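Long-range contacts in teichoic acid biosynthesis protein F (Staphylococcus epidermidis, PDB 3L7I), which probably takes part in teichoic acid biosynthesis and has a GT-B-like architecture of two domains built on parallel beta sheets: residues D367-I372 and I440-G445; L581-L586 and D602-N607. All coordinates share one frame; numbering follows the deposited sequence.

Overall arrangement
The two contacts sit in different halves of a GT-B-like architecture, and their centres lie about 20 Å apart; their nearest atoms are about 5 Å from one another without touching. Contact 1 belongs to the seven-stranded parallel sheet and sets the N-terminal turn of helix 367-379 against the end of strand 438-441. It is the more buried of the two, close to the centre of the chain, and works through loose van der Waals packing. Contact 2 belongs to the six-stranded sheet, where the ends of strands 577-581 and 600-602 run into loops. Farther from the centre of the chain, and with fewer of its residues buried, it is held by polar bonds, several to backbone atoms.

Contact 1 (D367-I372 and I440-G445); sequences DSPKYI and IQTWHG
T442 gives up more surface than any other residue here, and its two branches divide the work. Its CG2, anti to the carbonyl carbon, meets I372 CD1 tip to tip at 4.0 Å; I372 gets there with an extended chain (chi2 173°). Its OG1 stands in the crowded position between backbone N and carbonyl carbon (chi1 67°), and lies 4.0 Å from S368 CB. That hydroxyl is a polar group in a buried spot, and it is hydrogen-bonded to S423 O of strand 418-423. The setting is the parallel, Rossmann-like sheet of a GT-B fold: T442 directly follows strand 438-441, and helix 367-379, which comes after strand 354-358, packs its N-terminal end over the turn. I372 also rests on V422 of the neighbouring strand 418-423 and on I710 of helix 706-721. At the other end of the contact D367 reaches toward the turn more loosely, OD1 lying 4.2 Å from W443 O and 4.3 Å from H444 CB. Its carboxylate is tied down on its own side: OD1 takes a nearly straight bond of 2.9 Å from S368 N, met from above the carboxylate plane, while OD2 forms a salt bridge with R511.

Contact 2 (L581-L586 and D602-N607); sequences LRMHYL and DVSNYN
L581 closes strand 577-581 of the six-stranded parallel sheet in the Rossmann-like half of this GT-B protein, and D602 closes the outermost strand 600-602 beside it. The two form a parallel bridge with their side chains on the same face. L581 O receives V603 N at 3.0 Å; the bond is straight at hydrogen, although the donor sits above the carbonyl plane. V603 CG1 lies over the same carbonyl, 3.4 Å from L581 O.

R582 follows, CG anti to the backbone N, with its chain bent at chi2 and chi3 so that the guanidinium comes back to the type I turn V603-Y606. V603 O lies at the guanidinium edge, where NE and NH2 both give it weak hydrogen bonds. NH2 also makes a weak bond of 2.9 Å to Y606 O. One positively charged group thus reaches carbonyls at both ends of the turn, while R582 CB rests 4.0 Å from V603 CG1. Helix 609-614 packs against the same side chain through V609 and L612.

M583 contributes mainly its backbone: M583 N donates to S604 OG at 3.0 Å. That hydroxyl in turn donates a hydrogen bond to D602 OD1, on the syn lone pair and at 2.7 Å. S604 N comes to the same oxygen nearly along the C-O axis, making an Asx turn, so two bonds grip OD1 and fix the serine that receives M583. D602 OD2 is held by S588 OG. Where the first segment turns into helix 585-588, H584 takes the N-cap position, and its ND1 accepts L586 N at 3.0 Å, with the donor 33° out of the ring plane.

Contact 1 (D367-I372 and I440-G445)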
loop_
_atom_site.group_PDB
_atom_site.type_symbol
_atom_site.label_atom_id
_atom_site.label_comp_id
_atom_site.label_asym_id
_atom_site.label_seq_id
_atom_site.Cartn_x
_atom_site.Cartn_y
_atom_site.Cartn_z
ATOM N N ASP A 367 4.493 -47.093 2.857
ATOM C CA ASP A 367 3.457 -47.240 3.873
ATOM C C ASP A 367 2.072 -47.459 3.307
ATOM O O ASP A 367 1.907 -47.873 2.174
ATOM C CB ASP A 367 3.441 -46.065 4.858
ATOM C CG ASP A 367 3.010 -46.495 6.271
ATOM O OD1 ASP A 367 1.876 -46.133 6.698
ATOM O OD2 ASP A 367 3.795 -47.224 6.941
ATOM N N SER A 368 1.079 -47.171 4.127
ATOM C CA SER A 368 -0.298 -47.448 3.796
ATOM C C SER A 368 -0.818 -46.681 2.579
ATOM O O SER A 368 -1.641 -47.203 1.832
ATOM C CB SER A 368 -1.177 -47.196 5.015
ATOM O OG SER A 368 -1.250 -48.356 5.806
ATOM N N PRO A 369 -0.367 -45.432 2.380
ATOM C CA PRO A 369 -0.752 -44.783 1.120
ATOM C C PRO A 369 -0.271 -45.572 -0.110
ATOM O O PRO A 369 -0.984 -45.634 -1.131
ATOM C CB PRO A 369 -0.045 -43.433 1.196
ATOM C CG PRO A 369 0.014 -43.158 2.656
ATOM C CD PRO A 369 0.281 -44.493 3.306
ATOM N N LYS A 370 0.923 -46.162 -0.007
ATOM C CA LYS A 370 1.488 -46.886 -1.126
ATOM C C LYS A 370 0.537 -48.016 -1.549
ATOM O O LYS A 370 0.208 -48.149 -2.741
ATOM C CB LYS A 370 2.897 -47.402 -0.799
ATOM C CG LYS A 370 3.327 -48.663 -1.604
ATOM C CD LYS A 370 4.832 -48.926 -1.507
ATOM C CE LYS A 370 5.200 -50.393 -1.771
ATOM N NZ LYS A 370 6.671 -50.574 -2.056
ATOM N N TYR A 371 0.076 -48.798 -0.569
ATOM C CA TYR A 371 -0.800 -49.936 -0.841
ATOM C C TYR A 371 -2.216 -49.539 -1.270
ATOM O O TYR A 371 -2.823 -50.215 -2.102
ATOM C CB TYR A 371 -0.820 -50.899 0.346
ATOM C CG TYR A 371 0.506 -51.599 0.511
ATOM C CD1 TYR A 371 1.548 -50.993 1.200
ATOM C CD2 TYR A 371 0.730 -52.853 -0.049
ATOM C CE1 TYR A 371 2.766 -51.616 1.336
ATOM C CE2 TYR A 371 1.942 -53.484 0.082
ATOM C CZ TYR A 371 2.959 -52.859 0.773
ATOM O OH TYR A 371 4.175 -53.484 0.908
ATOM N N ILE A 372 -2.738 -48.449 -0.714
ATOM C CA ILE A 372 -4.029 -47.952 -1.157
ATOM C C ILE A 372 -3.894 -47.659 -2.646
ATOM O O ILE A 372 -4.748 -48.053 -3.443
ATOM C CB ILE A 372 -4.496 -46.701 -0.347
ATOM C CG1 ILE A 372 -4.800 -47.094 1.104
ATOM C CG2 ILE A 372 -5.727 -46.049 -0.982
ATOM C CD1 ILE A 372 -5.094 -45.903 2.029
ATOM N N ILE A 440 -8.589 -38.575 3.846
ATOM C CA ILE A 440 -8.467 -39.879 4.495
ATOM C C ILE A 440 -7.133 -40.010 5.223
ATOM O O ILE A 440 -6.077 -39.920 4.605
ATOM C CB ILE A 440 -8.639 -41.037 3.480
ATOM C CG1 ILE A 440 -10.041 -41.006 2.878
ATOM C CG2 ILE A 440 -8.451 -42.368 4.148
ATOM C CD1 ILE A 440 -10.305 -42.163 1.961
ATOM N N GLN A 441 -7.195 -40.202 6.537
ATOM C CA GLN A 441 -6.008 -40.315 7.383
ATOM C C GLN A 441 -5.789 -41.756 7.797
ATOM O O GLN A 441 -6.675 -42.393 8.388
ATOM C CB GLN A 441 -6.166 -39.468 8.648
ATOM C CG GLN A 441 -4.970 -39.517 9.581
ATOM C CD GLN A 441 -3.651 -39.131 8.899
ATOM O OE1 GLN A 441 -2.752 -39.951 8.789
ATOM N NE2 GLN A 441 -3.539 -37.887 8.444
ATOM N N THR A 442 -4.614 -42.288 7.497
ATOM C CA THR A 442 -4.392 -43.694 7.753
ATOM C C THR A 442 -3.670 -43.807 9.055
ATOM O O THR A 442 -3.689 -44.856 9.697
ATOM C CB THR A 442 -3.530 -44.281 6.674
ATOM O OG1 THR A 442 -2.224 -43.701 6.762
ATOM C CG2 THR A 442 -4.106 -43.939 5.319
ATOM N N TRP A 443 -3.055 -42.690 9.445
ATOM C CA TRP A 443 -2.004 -42.651 10.477
ATOM C C TRP A 443 -0.976 -43.764 10.229
ATOM O O TRP A 443 -0.996 -44.403 9.182
ATOM C CB TRP A 443 -2.577 -42.685 11.908
ATOM C CG TRP A 443 -1.610 -42.173 12.942
ATOM C CD1 TRP A 443 -1.082 -42.869 13.975
ATOM C CD2 TRP A 443 -1.043 -40.857 13.012
ATOM N NE1 TRP A 443 -0.225 -42.072 14.692
ATOM C CE2 TRP A 443 -0.179 -40.836 14.119
ATOM C CE3 TRP A 443 -1.182 -39.698 12.240
ATOM C CZ2 TRP A 443 0.541 -39.708 14.479
ATOM C CZ3 TRP A 443 -0.462 -38.568 12.603
ATOM C CH2 TRP A 443 0.384 -38.584 13.717
ATOM N N HIS A 444 -0.074 -43.999 11.162
ATOM C CA HIS A 444 1.009 -44.923 10.882
ATOM C C HIS A 444 1.346 -45.805 12.079
ATOM O O HIS A 444 2.517 -45.961 12.425
ATOM C CB HIS A 444 2.255 -44.135 10.480
ATOM C CG HIS A 444 2.558 -43.022 11.422
ATOM N ND1 HIS A 444 2.274 -41.710 11.136
ATOM C CD2 HIS A 444 3.046 -43.038 12.683
ATOM C CE1 HIS A 444 2.614 -40.949 12.165
ATOM N NE2 HIS A 444 3.077 -41.732 13.116
ATOM N N GLY A 445 0.348 -46.373 12.735
ATOM C CA GLY A 445 0.666 -47.374 13.734
ATOM C C GLY A 445 -0.013 -47.318 15.081
ATOM O O GLY A 445 -0.340 -46.246 15.577
#

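Contact 2 (L581-L586 and D602-N607)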
loop_
_atom_site.group_PDB
_atom_site.type_symbol
_atom_site.label_atom_id
_atom_site.label_comp_id
_atom_site.label_asym_id
_atom_site.label_seq_id
_atom_site.Cartn_x
_atom_site.Cartn_y
_atom_site.Cartn_z
ATOM N N LEU A 581 19.786 -55.037 10.693
ATOM C CA LEU A 581 19.791 -53.869 11.569
ATOM C C LEU A 581 18.997 -52.714 10.945
ATOM O O LEU A 581 19.422 -52.118 9.939
ATOM C CB LEU A 581 21.222 -53.412 11.867
ATOM C CG LEU A 581 22.227 -54.451 12.351
ATOM C CD1 LEU A 581 23.599 -53.832 12.553
ATOM C CD2 LEU A 581 21.771 -55.139 13.637
ATOM N N ARG A 582 17.850 -52.398 11.540
ATOM C CA ARG A 582 17.046 -51.279 11.088
ATOM C C ARG A 582 17.152 -50.118 12.062
ATOM O O ARG A 582 16.415 -50.052 13.041
ATOM C CB ARG A 582 15.589 -51.708 10.928
ATOM C CG ARG A 582 14.646 -50.544 10.634
ATOM C CD ARG A 582 13.599 -50.883 9.587
ATOM N NE ARG A 582 14.053 -50.463 8.276
ATOM C CZ ARG A 582 13.373 -49.655 7.474
ATOM N NH1 ARG A 582 12.170 -49.203 7.823
ATOM N NH2 ARG A 582 13.889 -49.324 6.299
ATOM N N MET A 583 18.051 -49.191 11.774
ATOM C CA MET A 583 18.356 -48.093 12.686
ATOM C C MET A 583 17.876 -46.743 12.180
ATOM O O MET A 583 17.612 -46.586 10.998
ATOM C CB MET A 583 19.870 -48.010 12.856
ATOM C CG MET A 583 20.548 -49.356 12.734
ATOM S SD MET A 583 20.258 -50.254 14.256
ATOM C CE MET A 583 21.440 -49.413 15.314
ATOM N N HIS A 584 17.792 -45.765 13.078
ATOM C CA HIS A 584 17.547 -44.382 12.679
ATOM C C HIS A 584 18.588 -44.036 11.628
ATOM O O HIS A 584 19.678 -44.610 11.624
ATOM C CB HIS A 584 17.673 -43.423 13.876
ATOM C CG HIS A 584 17.342 -41.989 13.558
ATOM N ND1 HIS A 584 18.290 -41.077 13.144
ATOM C CD2 HIS A 584 16.167 -41.314 13.610
ATOM C CE1 HIS A 584 17.712 -39.904 12.947
ATOM N NE2 HIS A 584 16.427 -40.021 13.225
ATOM N N TYR A 585 18.263 -43.107 10.736
ATOM C CA TYR A 585 19.144 -42.855 9.607
ATOM C C TYR A 585 20.463 -42.244 10.059
ATOM O O TYR A 585 21.484 -42.454 9.430
ATOM C CB TYR A 585 18.461 -41.987 8.544
ATOM C CG TYR A 585 18.517 -40.503 8.824
ATOM C CD1 TYR A 585 19.682 -39.773 8.592
ATOM C CD2 TYR A 585 17.407 -39.827 9.318
ATOM C CE1 TYR A 585 19.742 -38.414 8.852
ATOM C CE2 TYR A 585 17.455 -38.469 9.582
ATOM C CZ TYR A 585 18.627 -37.766 9.346
ATOM O OH TYR A 585 18.682 -36.413 9.601
ATOM N N LEU A 586 20.440 -41.496 11.156
ATOM C CA LEU A 586 21.653 -40.876 11.687
ATOM C C LEU A 586 22.592 -41.941 12.242
ATOM O O LEU A 586 23.812 -41.788 12.213
ATOM C CB LEU A 586 21.311 -39.877 12.798
ATOM C CG LEU A 586 20.802 -38.489 12.428
ATOM C CD1 LEU A 586 20.424 -37.742 13.697
ATOM C CD2 LEU A 586 21.849 -37.719 11.645
ATOM N N ASP A 602 23.037 -53.927 7.040
ATOM C CA ASP A 602 22.339 -52.690 7.366
ATOM C C ASP A 602 21.163 -52.535 6.444
ATOM O O ASP A 602 21.310 -52.563 5.221
ATOM C CB ASP A 602 23.246 -51.478 7.239
ATOM C CG ASP A 602 22.593 -50.228 7.763
ATOM O OD1 ASP A 602 21.357 -50.229 7.860
ATOM O OD2 ASP A 602 23.303 -49.255 8.092
ATOM N N VAL A 603 19.986 -52.372 7.022
ATOM C CA VAL A 603 18.782 -52.412 6.230
ATOM C C VAL A 603 17.917 -51.175 6.498
ATOM O O VAL A 603 16.700 -51.183 6.289
ATOM C CB VAL A 603 18.043 -53.719 6.522
ATOM C CG1 VAL A 603 17.285 -53.637 7.837
ATOM C CG2 VAL A 603 17.131 -54.087 5.387
ATOM N N SER A 604 18.581 -50.097 6.929
ATOM C CA SER A 604 17.924 -48.890 7.442
ATOM C C SER A 604 17.310 -48.053 6.345
ATOM O O SER A 604 16.387 -47.284 6.591
ATOM C CB SER A 604 18.927 -48.016 8.189
ATOM O OG SER A 604 19.595 -48.743 9.197
ATOM N N ASN A 605 17.831 -48.194 5.135
ATOM C CA ASN A 605 17.294 -47.465 3.999
ATOM C C ASN A 605 16.260 -48.215 3.173
ATOM O O ASN A 605 15.691 -47.653 2.246
ATOM C CB ASN A 605 18.427 -46.992 3.100
ATOM C CG ASN A 605 19.293 -45.967 3.779
ATOM O OD1 ASN A 605 18.786 -45.036 4.432
ATOM N ND2 ASN A 605 20.614 -46.127 3.645
ATOM N N TYR A 606 16.008 -49.474 3.503
ATOM C CA TYR A 606 15.140 -50.307 2.677
ATOM C C TYR A 606 13.753 -49.667 2.531
ATOM O O TYR A 606 13.170 -49.247 3.517
ATOM C CB TYR A 606 15.058 -51.708 3.283
ATOM C CG TYR A 606 14.420 -52.737 2.390
ATOM C CD1 TYR A 606 13.102 -53.140 2.587
ATOM C CD2 TYR A 606 15.137 -53.309 1.349
ATOM C CE1 TYR A 606 12.514 -54.085 1.761
ATOM C CE2 TYR A 606 14.561 -54.248 0.513
ATOM C CZ TYR A 606 13.251 -54.634 0.722
ATOM O OH TYR A 606 12.691 -55.570 -0.119
ATOM N N ASN A 607 13.234 -49.564 1.309
ATOM C CA ASN A 607 11.982 -48.828 1.068
ATOM C C ASN A 607 10.827 -49.318 1.930
ATOM O O ASN A 607 10.040 -48.533 2.445
ATOM C CB ASN A 607 11.558 -48.933 -0.399
ATOM C CG ASN A 607 12.734 -48.818 -1.366
ATOM O OD1 ASN A 607 13.849 -48.458 -0.971
ATOM N ND2 ASN A 607 12.486 -49.123 -2.648
#